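Local coordinates for protein 2-hydroxyhepta-2,4-diene-1, 7-dioateisomerase (Mycobacterium abscessus, PDB 3R6O) that probably isomerises 2-hydroxyhepta-2,4-diene-1,7-dioate, as a magnesium-binding member of the fumarylacetoacetate hydrolase (FAH) family, at residues 96-101 with 137-142; 153-158 with 296-301; 190-195 with 217-222. All blocks are in the same frame, centred on the assembly; numbering follows the deposited sequence.

How the contacts relate
Contact 3 is the most buried of the three, whereas contacts 1 and 2 each mix buried with partly exposed residues. Contacts 1 and 3 meet on the small parallel sheet: strand 139-140 pairs with 220-221, and S140 O lies 2.9 Å from T222 N. Contacts 2 and 3 share the large mixed sheet, where strand 155-165 lies beside strand 181-192 and L155 packs on both I190 and F219. Contacts 1 and 2 do not touch. Their chemistry differs too: contact 1 has no hydrogen bond across it, contact 2 combines a straight backbone bond with a water bridge and aromatic packing, and contact 3 is mainly apolar, with one weak backbone bond.

Contact 1: 96-101 with 137-142; sequences LGAPIP and TSISGP
With I139 at chi1 -75°, CG1 sits beside the backbone N and CG2 is anti to it; the CA-CB bond faces the loop 96-101, and CG2 is the branch that reaches A98. This loop, which runs from helix 70-79 to strand 106-110, lies along strand 139-140, the short strand that pairs in parallel with 220-221 in this FAH-family fold. A98 CB and I139 CG2 approach to 3.4 Å, tighter than usual for two methyl carbons. The same CG2 also lies 3.8 Å from I100 O and touches P101 O, so one branch of the isoleucine meets three residues of the loop. Alanine suits position 98 because its single methyl also has S140 O beside it, at 3.5 Å, and touches T222 of the 217-222 segment.

Farther along, the two backbones come closest, with the CA atoms of A98 and G141 4.1 Å apart. Glycine fits here: G141 CA lies 3.6 Å from A98 N, and the side where a CB would stand faces the loop, taken up by L96 O, A98 N and G97 CA and crowded by P142 CD. P142 follows, its rigid ring turned to the start of the loop, where L96 CB brushes P142 CG.

No hydrogen bond links the two segments, so their fit rests on van der Waals contact, and several of their backbone groups bond to other parts of the fold. G97 pairs with S28, S140 with T222, and P142 with R315, while G141 N is bound by the carboxylate of D144. The proline ring puts a carbon, CD, against two loop carbonyls: L96 O and G97 O are each 3.4 Å from P142 CD.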
# COMPACT_ATOMS: atom_id res chain seq x y z
N LEU A 96 -10.18 -12.67 -18.60
CA LEU A 96 -9.19 -11.60 -18.47
C LEU A 96 -9.08 -11.11 -17.03
O LEU A 96 -10.10 -10.90 -16.37
CB LEU A 96 -9.52 -10.44 -19.40
CG LEU A 96 -9.54 -10.77 -20.89
CD1 LEU A 96 -10.22 -9.62 -21.63
CD2 LEU A 96 -8.16 -11.08 -21.45
N GLY A 97 -7.85 -11.00 -16.54
CA GLY A 97 -7.60 -10.58 -15.19
C GLY A 97 -7.26 -9.11 -15.09
O GLY A 97 -7.23 -8.38 -16.10
N ALA A 98 -6.97 -8.69 -13.86
CA ALA A 98 -6.36 -7.40 -13.59
C ALA A 98 -5.03 -7.34 -14.38
O ALA A 98 -4.19 -8.23 -14.24
CB ALA A 98 -6.11 -7.26 -12.08
N PRO A 99 -4.85 -6.33 -15.24
CA PRO A 99 -3.61 -6.31 -16.04
C PRO A 99 -2.31 -6.21 -15.21
O PRO A 99 -1.29 -6.81 -15.60
CB PRO A 99 -3.80 -5.08 -16.94
CG PRO A 99 -5.30 -4.89 -17.00
CD PRO A 99 -5.78 -5.24 -15.64
N ILE A 100 -2.35 -5.47 -14.10
CA ILE A 100 -1.28 -5.43 -13.11
C ILE A 100 -1.80 -6.10 -11.84
O ILE A 100 -2.50 -5.47 -11.03
CB ILE A 100 -0.83 -3.99 -12.80
CG1 ILE A 100 -0.58 -3.17 -14.09
CG2 ILE A 100 0.42 -4.00 -11.82
CD1 ILE A 100 0.47 -3.79 -15.06
N PRO A 101 -1.50 -7.39 -11.67
CA PRO A 101 -2.20 -8.09 -10.60
C PRO A 101 -1.64 -7.80 -9.21
O PRO A 101 -2.36 -7.96 -8.24
CB PRO A 101 -2.05 -9.56 -10.95
CG PRO A 101 -1.30 -9.67 -12.20
CD PRO A 101 -0.90 -8.30 -12.66
N THR A 137 -4.56 -5.67 -2.20
CA THR A 137 -5.38 -6.89 -2.32
C THR A 137 -6.85 -6.59 -2.66
O THR A 137 -7.68 -7.50 -2.65
CB THR A 137 -5.30 -7.75 -1.08
OG1 THR A 137 -5.65 -7.00 0.08
CG2 THR A 137 -3.86 -8.36 -0.93
N SER A 138 -7.17 -5.30 -2.85
CA SER A 138 -8.44 -4.91 -3.41
C SER A 138 -8.50 -5.11 -4.94
O SER A 138 -9.61 -5.12 -5.51
CB SER A 138 -8.80 -3.46 -3.09
OG SER A 138 -7.93 -2.51 -3.68
N ILE A 139 -7.33 -5.22 -5.58
CA ILE A 139 -7.21 -5.27 -7.03
C ILE A 139 -8.01 -6.46 -7.54
O ILE A 139 -8.03 -7.54 -6.91
CB ILE A 139 -5.74 -5.42 -7.50
CG1 ILE A 139 -5.00 -4.09 -7.37
CG2 ILE A 139 -5.63 -6.04 -8.96
CD1 ILE A 139 -5.42 -2.97 -8.37
N SER A 140 -8.65 -6.22 -8.67
CA SER A 140 -9.63 -7.11 -9.23
C SER A 140 -9.70 -6.92 -10.73
O SER A 140 -9.22 -5.92 -11.28
CB SER A 140 -11.01 -6.80 -8.66
OG SER A 140 -11.71 -8.00 -8.60
N GLY A 141 -10.35 -7.87 -11.38
CA GLY A 141 -10.38 -7.91 -12.84
C GLY A 141 -11.57 -7.22 -13.47
O GLY A 141 -12.51 -6.85 -12.78
N PRO A 142 -11.58 -7.12 -14.79
CA PRO A 142 -12.61 -6.35 -15.51
C PRO A 142 -13.98 -6.98 -15.64
O PRO A 142 -14.89 -6.32 -16.15
CB PRO A 142 -12.01 -6.23 -16.91
CG PRO A 142 -11.23 -7.47 -17.03
CD PRO A 142 -10.55 -7.59 -15.73

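Contact 2: 153-158 with 296-301; sequences HALDYE and RYLRPG
L298 and the Y297 ring are the two bumps of this contact. L298 fits the hollow between L155 and Y157 at the start of strand 155-165, a strand of the large mixed sheet of this FAH-family fold; the strand runs on to E158, a magnesium-binding residue in a structure of this protein. The segment 296-301 belongs to the loop between strands 279-281 and 303-308. Its L298 side chain splits at the tip: CD1 goes to L155 CD2 at 3.8 Å, CD2 to Y157 CD2 at 3.6 Å. A branched, purely apolar residue suits the place, since each methyl has its own partner and I244 packs there too.

The Y297 ring lies across A154, whose methyl stands over one face, 3.8 Å from the ring centroid, in a CH-pi contact. The small alanine side chain allows the ring to lie close against the backbone just ahead of the strand, and A154 CA lies against the same face. At the ring's edge comes the D156 carboxylate, its plane 85° from that of the ring, with OD2 3.7 Å from Y297 CE1. That OD2 has its strong partner in R193, which salt-bridges both D156 and E158.

The Y157 side chain rises from between its backbone N and carbonyl carbon (chi1 53°), which turns the ring toward the loop. Its CE2 meets R296 O at the ring edge, in plane, while R249 NH1 bonds both to R296 O and to the Y157 hydroxyl, which also bonds to G287 O. R296 itself reaches away to a salt bridge with E247.

Both backbone polar atoms of L155 face the loop. Its N binds a water that also bonds to L298 O, and its O accepts from L298 N at 2.8 Å, with an N-H...O angle of 165°.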
# COMPACT_ATOMS: atom_id res chain seq x y z
N HIS A 153 -23.82 -0.97 4.02
CA HIS A 153 -25.11 -0.75 3.38
C HIS A 153 -25.04 0.52 2.51
O HIS A 153 -26.06 1.11 2.17
CB HIS A 153 -26.17 -0.57 4.47
CG HIS A 153 -26.49 -1.83 5.22
ND1 HIS A 153 -25.64 -2.38 6.15
CD2 HIS A 153 -27.61 -2.60 5.22
CE1 HIS A 153 -26.20 -3.46 6.67
NE2 HIS A 153 -27.40 -3.61 6.13
N ALA A 154 -23.82 0.93 2.13
CA ALA A 154 -23.66 2.15 1.33
C ALA A 154 -22.44 2.02 0.45
O ALA A 154 -21.50 2.78 0.59
CB ALA A 154 -23.54 3.37 2.24
N LEU A 155 -22.48 1.04 -0.46
CA LEU A 155 -21.38 0.78 -1.37
C LEU A 155 -21.48 1.62 -2.62
O LEU A 155 -22.48 1.54 -3.37
CB LEU A 155 -21.34 -0.71 -1.76
CG LEU A 155 -20.05 -1.17 -2.46
CD1 LEU A 155 -18.89 -1.07 -1.50
CD2 LEU A 155 -20.22 -2.59 -3.02
N ASP A 156 -20.45 2.44 -2.85
CA ASP A 156 -20.44 3.35 -3.98
C ASP A 156 -19.43 2.93 -5.07
O ASP A 156 -18.43 2.26 -4.80
CB ASP A 156 -20.15 4.77 -3.51
CG ASP A 156 -20.97 5.80 -4.25
OD1 ASP A 156 -21.58 5.46 -5.27
OD2 ASP A 156 -21.01 6.98 -3.78
N TYR A 157 -19.70 3.41 -6.28
CA TYR A 157 -18.89 3.25 -7.49
C TYR A 157 -18.23 4.59 -7.85
O TYR A 157 -18.77 5.67 -7.58
CB TYR A 157 -19.78 2.76 -8.65
CG TYR A 157 -20.98 3.66 -8.83
CD1 TYR A 157 -20.91 4.80 -9.64
CD2 TYR A 157 -22.15 3.44 -8.10
CE1 TYR A 157 -22.02 5.69 -9.75
CE2 TYR A 157 -23.26 4.31 -8.20
CZ TYR A 157 -23.18 5.45 -9.01
OH TYR A 157 -24.28 6.31 -9.14
N GLU A 158 -17.04 4.50 -8.46
CA GLU A 158 -16.30 5.67 -8.89
C GLU A 158 -15.42 5.28 -10.07
O GLU A 158 -14.33 4.76 -9.85
CB GLU A 158 -15.38 6.14 -7.79
CG GLU A 158 -16.06 6.46 -6.49
CD GLU A 158 -15.10 7.04 -5.48
OE1 GLU A 158 -14.06 6.46 -5.23
OE2 GLU A 158 -15.38 8.11 -4.91
N ARG A 296 -28.03 6.24 -4.55
CA ARG A 296 -28.09 5.27 -5.65
C ARG A 296 -26.90 4.31 -5.53
O ARG A 296 -26.24 4.01 -6.53
CB ARG A 296 -28.06 5.97 -7.01
CG ARG A 296 -29.08 7.10 -7.19
CD ARG A 296 -29.31 7.36 -8.67
NE ARG A 296 -29.98 6.18 -9.23
CZ ARG A 296 -30.25 6.01 -10.52
NH1 ARG A 296 -29.90 6.95 -11.44
NH2 ARG A 296 -30.86 4.90 -10.90
N TYR A 297 -26.66 3.85 -4.30
CA TYR A 297 -25.60 2.92 -3.97
C TYR A 297 -25.84 1.56 -4.66
O TYR A 297 -26.93 1.27 -5.15
CB TYR A 297 -25.43 2.74 -2.44
CG TYR A 297 -25.03 4.00 -1.67
CD1 TYR A 297 -23.86 4.67 -1.96
CD2 TYR A 297 -25.78 4.47 -0.59
CE1 TYR A 297 -23.47 5.79 -1.27
CE2 TYR A 297 -25.40 5.61 0.13
CZ TYR A 297 -24.24 6.26 -0.21
OH TYR A 297 -23.84 7.40 0.46
N LEU A 298 -24.77 0.78 -4.80
CA LEU A 298 -24.81 -0.52 -5.45
C LEU A 298 -25.75 -1.44 -4.67
O LEU A 298 -25.72 -1.47 -3.45
CB LEU A 298 -23.42 -1.10 -5.56
CG LEU A 298 -22.43 -0.23 -6.36
CD1 LEU A 298 -20.96 -0.82 -6.34
CD2 LEU A 298 -22.96 -0.07 -7.78
N ARG A 299 -26.61 -2.13 -5.42
CA ARG A 299 -27.61 -3.04 -4.88
C ARG A 299 -27.25 -4.46 -5.32
O ARG A 299 -26.65 -4.63 -6.37
CB ARG A 299 -28.98 -2.68 -5.44
CG ARG A 299 -29.48 -1.26 -5.03
CD ARG A 299 -30.61 -0.79 -5.96
NE ARG A 299 -30.14 -0.63 -7.35
CZ ARG A 299 -30.81 -0.06 -8.35
NH1 ARG A 299 -32.04 0.47 -8.18
NH2 ARG A 299 -30.23 0.01 -9.54
N PRO A 300 -27.58 -5.47 -4.52
CA PRO A 300 -27.43 -6.86 -5.00
C PRO A 300 -28.10 -7.12 -6.36
O PRO A 300 -29.28 -6.78 -6.58
CB PRO A 300 -28.06 -7.68 -3.89
CG PRO A 300 -28.99 -6.73 -3.20
CD PRO A 300 -28.32 -5.40 -3.25
N GLY A 301 -27.34 -7.68 -7.29
CA GLY A 301 -27.84 -7.91 -8.62
C GLY A 301 -27.65 -6.78 -9.63
O GLY A 301 -27.88 -6.98 -10.83
O HOH W 1 -24.94 -0.47 -0.94

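Contact 3: 190-195 with 217-222; sequences ITARDV and PTFCPT
F219 O is approached by two donors, the backbone N of I190 at 3.1 Å and K134 NZ, both through weak hydrogen bonds; the lysine also bonds weakly to I190 O. The I190 bond is bent, with an N-H...O angle of 133°, and the close contacts across are mostly apolar. Here strand 181-192 of the large mixed sheet passes into helix 193-196, with A192 at the N-cap position.

I190 directs its CB toward 217-222 and divides its branches. Its chi1 of -57° puts CG1 beside the backbone N and leaves CG2 anti to it. CG2 stands over the centre of the F219 ring, 3.7 Å from the centroid and 13° off the ring normal: a clear CH-pi contact. CG1 goes the other way, to P221 CD at 3.8 Å. A beta-branched residue suits this place because it can cover an aromatic face and a proline at once. A192 follows with its small methyl at the ring edge, 4.0 Å from F219 CE2. L155 of the neighbouring strand packs here too.

Between I190 and A192, T191 turns away from F219. Its OG1 bonds to K214 NZ and D189 O, and its side chain lies about 3 Å, at nearest atoms, from that of E158, which binds magnesium in a structure of this protein, though not in this chain. The alternation implies a strand end with two characters: one side packs I190 and A192 against F219, and the other places T191 near the metal site.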
# COMPACT_ATOMS: atom_id res chain seq x y z
N ILE A 190 -14.03 1.68 -5.78
CA ILE A 190 -15.18 1.24 -4.99
C ILE A 190 -14.93 1.59 -3.54
O ILE A 190 -13.86 1.28 -2.99
CB ILE A 190 -15.40 -0.30 -5.03
CG1 ILE A 190 -15.57 -0.85 -6.47
CG2 ILE A 190 -16.60 -0.74 -4.05
CD1 ILE A 190 -16.84 -0.47 -7.21
N THR A 191 -15.96 2.14 -2.90
CA THR A 191 -15.85 2.72 -1.56
C THR A 191 -17.14 2.43 -0.77
O THR A 191 -18.24 2.61 -1.28
CB THR A 191 -15.65 4.24 -1.65
OG1 THR A 191 -14.47 4.51 -2.41
CG2 THR A 191 -15.48 4.85 -0.24
N ALA A 192 -16.98 1.93 0.44
CA ALA A 192 -18.06 1.65 1.35
C ALA A 192 -18.15 2.89 2.22
O ALA A 192 -17.35 3.06 3.13
CB ALA A 192 -17.75 0.41 2.20
N ARG A 193 -19.09 3.78 1.91
CA ARG A 193 -19.04 5.14 2.45
C ARG A 193 -19.39 5.19 3.93
O ARG A 193 -18.93 6.09 4.65
CB ARG A 193 -19.96 6.07 1.65
CG ARG A 193 -19.49 6.22 0.26
CD ARG A 193 -19.55 7.62 -0.28
NE ARG A 193 -19.31 7.61 -1.71
CZ ARG A 193 -18.13 7.70 -2.32
NH1 ARG A 193 -17.00 7.85 -1.62
NH2 ARG A 193 -18.07 7.69 -3.65
N ASP A 194 -20.21 4.23 4.37
CA ASP A 194 -20.62 4.12 5.77
C ASP A 194 -19.48 3.57 6.63
O ASP A 194 -19.30 3.98 7.76
CB ASP A 194 -21.89 3.30 5.94
CG ASP A 194 -21.87 1.91 5.25
OD1 ASP A 194 -21.05 1.59 4.36
OD2 ASP A 194 -22.80 1.15 5.57
N VAL A 195 -18.68 2.67 6.06
CA VAL A 195 -17.47 2.21 6.73
C VAL A 195 -16.40 3.32 6.79
O VAL A 195 -15.66 3.44 7.75
CB VAL A 195 -16.90 1.00 5.98
CG1 VAL A 195 -15.53 0.67 6.53
CG2 VAL A 195 -17.90 -0.21 6.08
N PRO A 217 -11.34 -6.71 -0.47
CA PRO A 217 -11.24 -7.41 -1.75
C PRO A 217 -12.36 -7.02 -2.71
O PRO A 217 -13.49 -6.84 -2.28
CB PRO A 217 -11.39 -8.87 -1.36
CG PRO A 217 -10.89 -8.93 0.09
CD PRO A 217 -11.48 -7.66 0.65
N THR A 218 -12.01 -6.93 -3.99
CA THR A 218 -12.91 -6.56 -5.09
C THR A 218 -13.14 -5.06 -5.24
O THR A 218 -13.81 -4.65 -6.21
CB THR A 218 -14.26 -7.31 -5.12
OG1 THR A 218 -15.21 -6.73 -4.20
CG2 THR A 218 -14.13 -8.78 -4.84
N PHE A 219 -12.64 -4.25 -4.29
CA PHE A 219 -12.86 -2.80 -4.33
C PHE A 219 -11.99 -2.00 -5.33
O PHE A 219 -12.17 -0.78 -5.46
CB PHE A 219 -12.74 -2.19 -2.92
CG PHE A 219 -13.95 -2.37 -2.04
CD1 PHE A 219 -14.84 -3.41 -2.22
CD2 PHE A 219 -14.18 -1.47 -1.01
CE1 PHE A 219 -15.96 -3.54 -1.40
CE2 PHE A 219 -15.28 -1.60 -0.18
CZ PHE A 219 -16.16 -2.64 -0.36
N CYS A 220 -11.08 -2.64 -6.04
CA CYS A 220 -10.32 -1.96 -7.11
C CYS A 220 -10.31 -2.73 -8.43
O CYS A 220 -9.26 -3.22 -8.88
CB CYS A 220 -8.90 -1.63 -6.68
SG CYS A 220 -8.13 -0.32 -7.71
N PRO A 221 -11.48 -2.89 -9.05
CA PRO A 221 -11.53 -3.40 -10.40
C PRO A 221 -10.62 -2.62 -11.35
O PRO A 221 -10.54 -1.40 -11.27
CB PRO A 221 -13.00 -3.23 -10.80
CG PRO A 221 -13.75 -3.14 -9.53
CD PRO A 221 -12.81 -2.52 -8.56
N THR A 222 -9.94 -3.33 -12.25
CA THR A 222 -9.02 -2.74 -13.24
C THR A 222 -9.07 -3.52 -14.56
O THR A 222 -9.44 -4.70 -14.58
CB THR A 222 -7.54 -2.80 -12.74
OG1 THR A 222 -7.13 -4.16 -12.57
CG2 THR A 222 -7.36 -2.05 -11.44